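Local coordinates for uncharacterized protein (Staphylococcus aureus subsp. aureus, PDB 4H0A) that is of unknown function but belongs to the CAP family of cysteine-rich secretory proteins, pairing a CAP domain with a CAP-associated N-terminal region, at residues E211-M216 against T284-W289. Residues are numbered along the deposited sequence; the frame is centred on the assembly and turned at random.
Sequences EVTNEM and TLIHSW
I286 sets its branched side chain between V212, T213 and M216, joining two helices of the CAP domain, an alpha-beta-alpha sandwich fold. Segments 211-216 and 284-289, on helix 201-219 and helix 282-290, run in broadly the same direction, with 45° between their N-to-C directions. Their axes come no closer than 10.8 Å. That spacing is bridged by side chains rather than by backbone: even the closest CA atoms, those of T213 and I286, are 7.4 Å apart. I286 supplies 78 of the 153 Å² buried here, and its CG1, CG2 and CD1 atoms each meet a side chain of the other helix, V212 being shared by two of them. With V212 CG1 anti to the backbone N (chi1 175°), this methyl comes within 3.7 Å of I286 CG1, the two side chains lying alongside but pointing opposite ways. The other branch of the isoleucine, CG2, faces the selenomethionine M216 and lies 3.9 Å from its CG; the touch is made by the methylene, ahead of the selenium, and the chain is kinked on either side of the CG-SE bond. V212 CG1 also reaches I286 CG2, at 4.1 Å, and so touches both branches. All four touching residues are buried, and the pairs V212-I286 and M216-I286 are apolar, evidence for plain hydrophobic packing between the segments. Y94 on strand 89-96 touches both V212 and M216, bringing the sheet of the N-terminal region against the CAP helix. T213 closes the contact by lying across the I286 side chain. Its hydroxyl is hydrogen-bonded to the L209 carbonyl one helical turn back, which satisfies the buried polar group, while T213 OG1 still lies 3.6 Å from the terminal methyl I286 CD1.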
loop_
_atom_site.group_PDB
_atom_site.type_symbol
_atom_site.label_atom_id
_atom_site.label_comp_id
_atom_site.label_asym_id
_atom_site.label_seq_id
_atom_site.Cartn_x
_atom_site.Cartn_y
_atom_site.Cartn_z
ATOM N N GLU A 211 -4.205 -9.058 0.862
ATOM C CA GLU A 211 -5.432 -8.455 0.325
ATOM C C GLU A 211 -5.148 -7.457 -0.786
ATOM O O GLU A 211 -5.809 -7.514 -1.811
ATOM C CB GLU A 211 -6.220 -7.750 1.433
ATOM C CG GLU A 211 -6.882 -8.723 2.393
ATOM C CD GLU A 211 -7.532 -8.077 3.599
ATOM O OE1 GLU A 211 -7.280 -6.879 3.864
ATOM O OE2 GLU A 211 -8.316 -8.778 4.276
ATOM N N VAL A 212 -4.174 -6.547 -0.586
ATOM C CA VAL A 212 -3.867 -5.545 -1.610
ATOM C C VAL A 212 -3.263 -6.234 -2.845
ATOM O O VAL A 212 -3.556 -5.825 -3.971
ATOM C CB VAL A 212 -2.972 -4.402 -1.088
ATOM C CG1 VAL A 212 -2.585 -3.468 -2.246
ATOM C CG2 VAL A 212 -3.696 -3.615 -0.000
ATOM N N THR A 213 -2.461 -7.298 -2.652
ATOM C CA THR A 213 -1.918 -8.061 -3.788
ATOM C C THR A 213 -3.068 -8.614 -4.625
ATOM O O THR A 213 -3.032 -8.515 -5.848
ATOM C CB THR A 213 -1.009 -9.198 -3.301
ATOM O OG1 THR A 213 0.172 -8.621 -2.755
ATOM C CG2 THR A 213 -0.654 -10.202 -4.419
ATOM N N ASN A 214 -4.085 -9.187 -3.971
ATOM C CA ASN A 214 -5.223 -9.763 -4.680
ATOM C C ASN A 214 -6.117 -8.670 -5.295
ATOM O O ASN A 214 -6.667 -8.910 -6.360
ATOM C CB ASN A 214 -6.017 -10.730 -3.780
ATOM C CG ASN A 214 -5.355 -12.095 -3.685
ATOM O OD1 ASN A 214 -4.581 -12.500 -4.567
ATOM N ND2 ASN A 214 -5.638 -12.853 -2.625
ATOM N N GLU A 215 -6.217 -7.475 -4.692
ATOM C CA GLU A 215 -6.968 -6.374 -5.322
ATOM C C GLU A 215 -6.294 -5.945 -6.621
ATOM O O GLU A 215 -6.985 -5.718 -7.612
ATOM C CB GLU A 215 -7.084 -5.153 -4.384
ATOM C CG GLU A 215 -8.008 -5.365 -3.197
ATOM C CD GLU A 215 -9.433 -5.742 -3.551
ATOM O OE1 GLU A 215 -9.998 -5.144 -4.496
ATOM O OE2 GLU A 215 -9.975 -6.660 -2.896
HETATM N N MSE A 216 -4.948 -5.890 -6.637
HETATM C CA MSE A 216 -4.190 -5.525 -7.842
HETATM C C MSE A 216 -4.381 -6.588 -8.913
HETATM O O MSE A 216 -4.592 -6.252 -10.082
HETATM C CB MSE A 216 -2.698 -5.339 -7.517
HETATM C CG MSE A 216 -2.409 -4.166 -6.580
HETATM SE SE MSE A 216 -2.900 -2.448 -7.330
HETATM C CE MSE A 216 -4.733 -2.211 -6.425
ATOM N N THR A 284 2.421 1.824 -0.118
ATOM C CA THR A 284 3.726 2.287 -0.614
ATOM C C THR A 284 4.559 1.109 -1.104
ATOM O O THR A 284 5.182 1.201 -2.157
ATOM C CB THR A 284 4.494 3.076 0.459
ATOM O OG1 THR A 284 3.642 4.100 0.949
ATOM C CG2 THR A 284 5.775 3.700 -0.083
ATOM N N LEU A 285 4.599 0.029 -0.335
ATOM C CA LEU A 285 5.324 -1.182 -0.728
ATOM C C LEU A 285 4.826 -1.736 -2.074
ATOM O O LEU A 285 5.639 -2.081 -2.921
ATOM C CB LEU A 285 5.147 -2.271 0.351
ATOM C CG LEU A 285 5.738 -3.629 -0.019
ATOM C CD1 LEU A 285 7.253 -3.617 0.061
ATOM C CD2 LEU A 285 5.149 -4.662 0.794
ATOM N N ILE A 286 3.500 -1.883 -2.233
ATOM C CA ILE A 286 2.899 -2.416 -3.466
ATOM C C ILE A 286 3.227 -1.498 -4.643
ATOM O O ILE A 286 3.551 -2.002 -5.715
ATOM C CB ILE A 286 1.375 -2.628 -3.291
ATOM C CG1 ILE A 286 1.133 -3.829 -2.335
ATOM C CG2 ILE A 286 0.658 -2.824 -4.661
ATOM C CD1 ILE A 286 1.259 -5.234 -2.983
ATOM N N HIS A 287 3.183 -0.172 -4.443
ATOM C CA HIS A 287 3.556 0.773 -5.497
ATOM C C HIS A 287 4.996 0.510 -5.984
ATOM O O HIS A 287 5.239 0.559 -7.192
ATOM C CB HIS A 287 3.417 2.232 -5.015
ATOM C CG HIS A 287 4.072 3.219 -5.932
ATOM N ND1 HIS A 287 5.337 3.710 -5.672
ATOM C CD2 HIS A 287 3.655 3.698 -7.126
ATOM C CE1 HIS A 287 5.632 4.502 -6.687
ATOM N NE2 HIS A 287 4.654 4.517 -7.592
ATOM N N SER A 288 5.942 0.252 -5.059
ATOM C CA SER A 288 7.333 0.000 -5.441
ATOM C C SER A 288 7.468 -1.320 -6.200
ATOM O O SER A 288 8.201 -1.366 -7.183
ATOM C CB SER A 288 8.250 0.018 -4.223
ATOM O OG SER A 288 8.301 1.329 -3.685
ATOM N N TRP A 289 6.720 -2.369 -5.800
ATOM C CA TRP A 289 6.751 -3.644 -6.532
ATOM C C TRP A 289 6.069 -3.503 -7.901
ATOM O O TRP A 289 6.598 -4.002 -8.895
ATOM C CB TRP A 289 6.096 -4.770 -5.716
ATOM C CG TRP A 289 6.895 -5.217 -4.527
ATOM C CD1 TRP A 289 8.118 -4.760 -4.133
ATOM C CD2 TRP A 289 6.497 -6.186 -3.551
ATOM N NE1 TRP A 289 8.523 -5.414 -2.997
ATOM C CE2 TRP A 289 7.529 -6.263 -2.591
ATOM C CE3 TRP A 289 5.366 -6.997 -3.391
ATOM C CZ2 TRP A 289 7.481 -7.153 -1.512
ATOM C CZ3 TRP A 289 5.323 -7.884 -2.326
ATOM C CH2 TRP A 289 6.369 -7.953 -1.401
#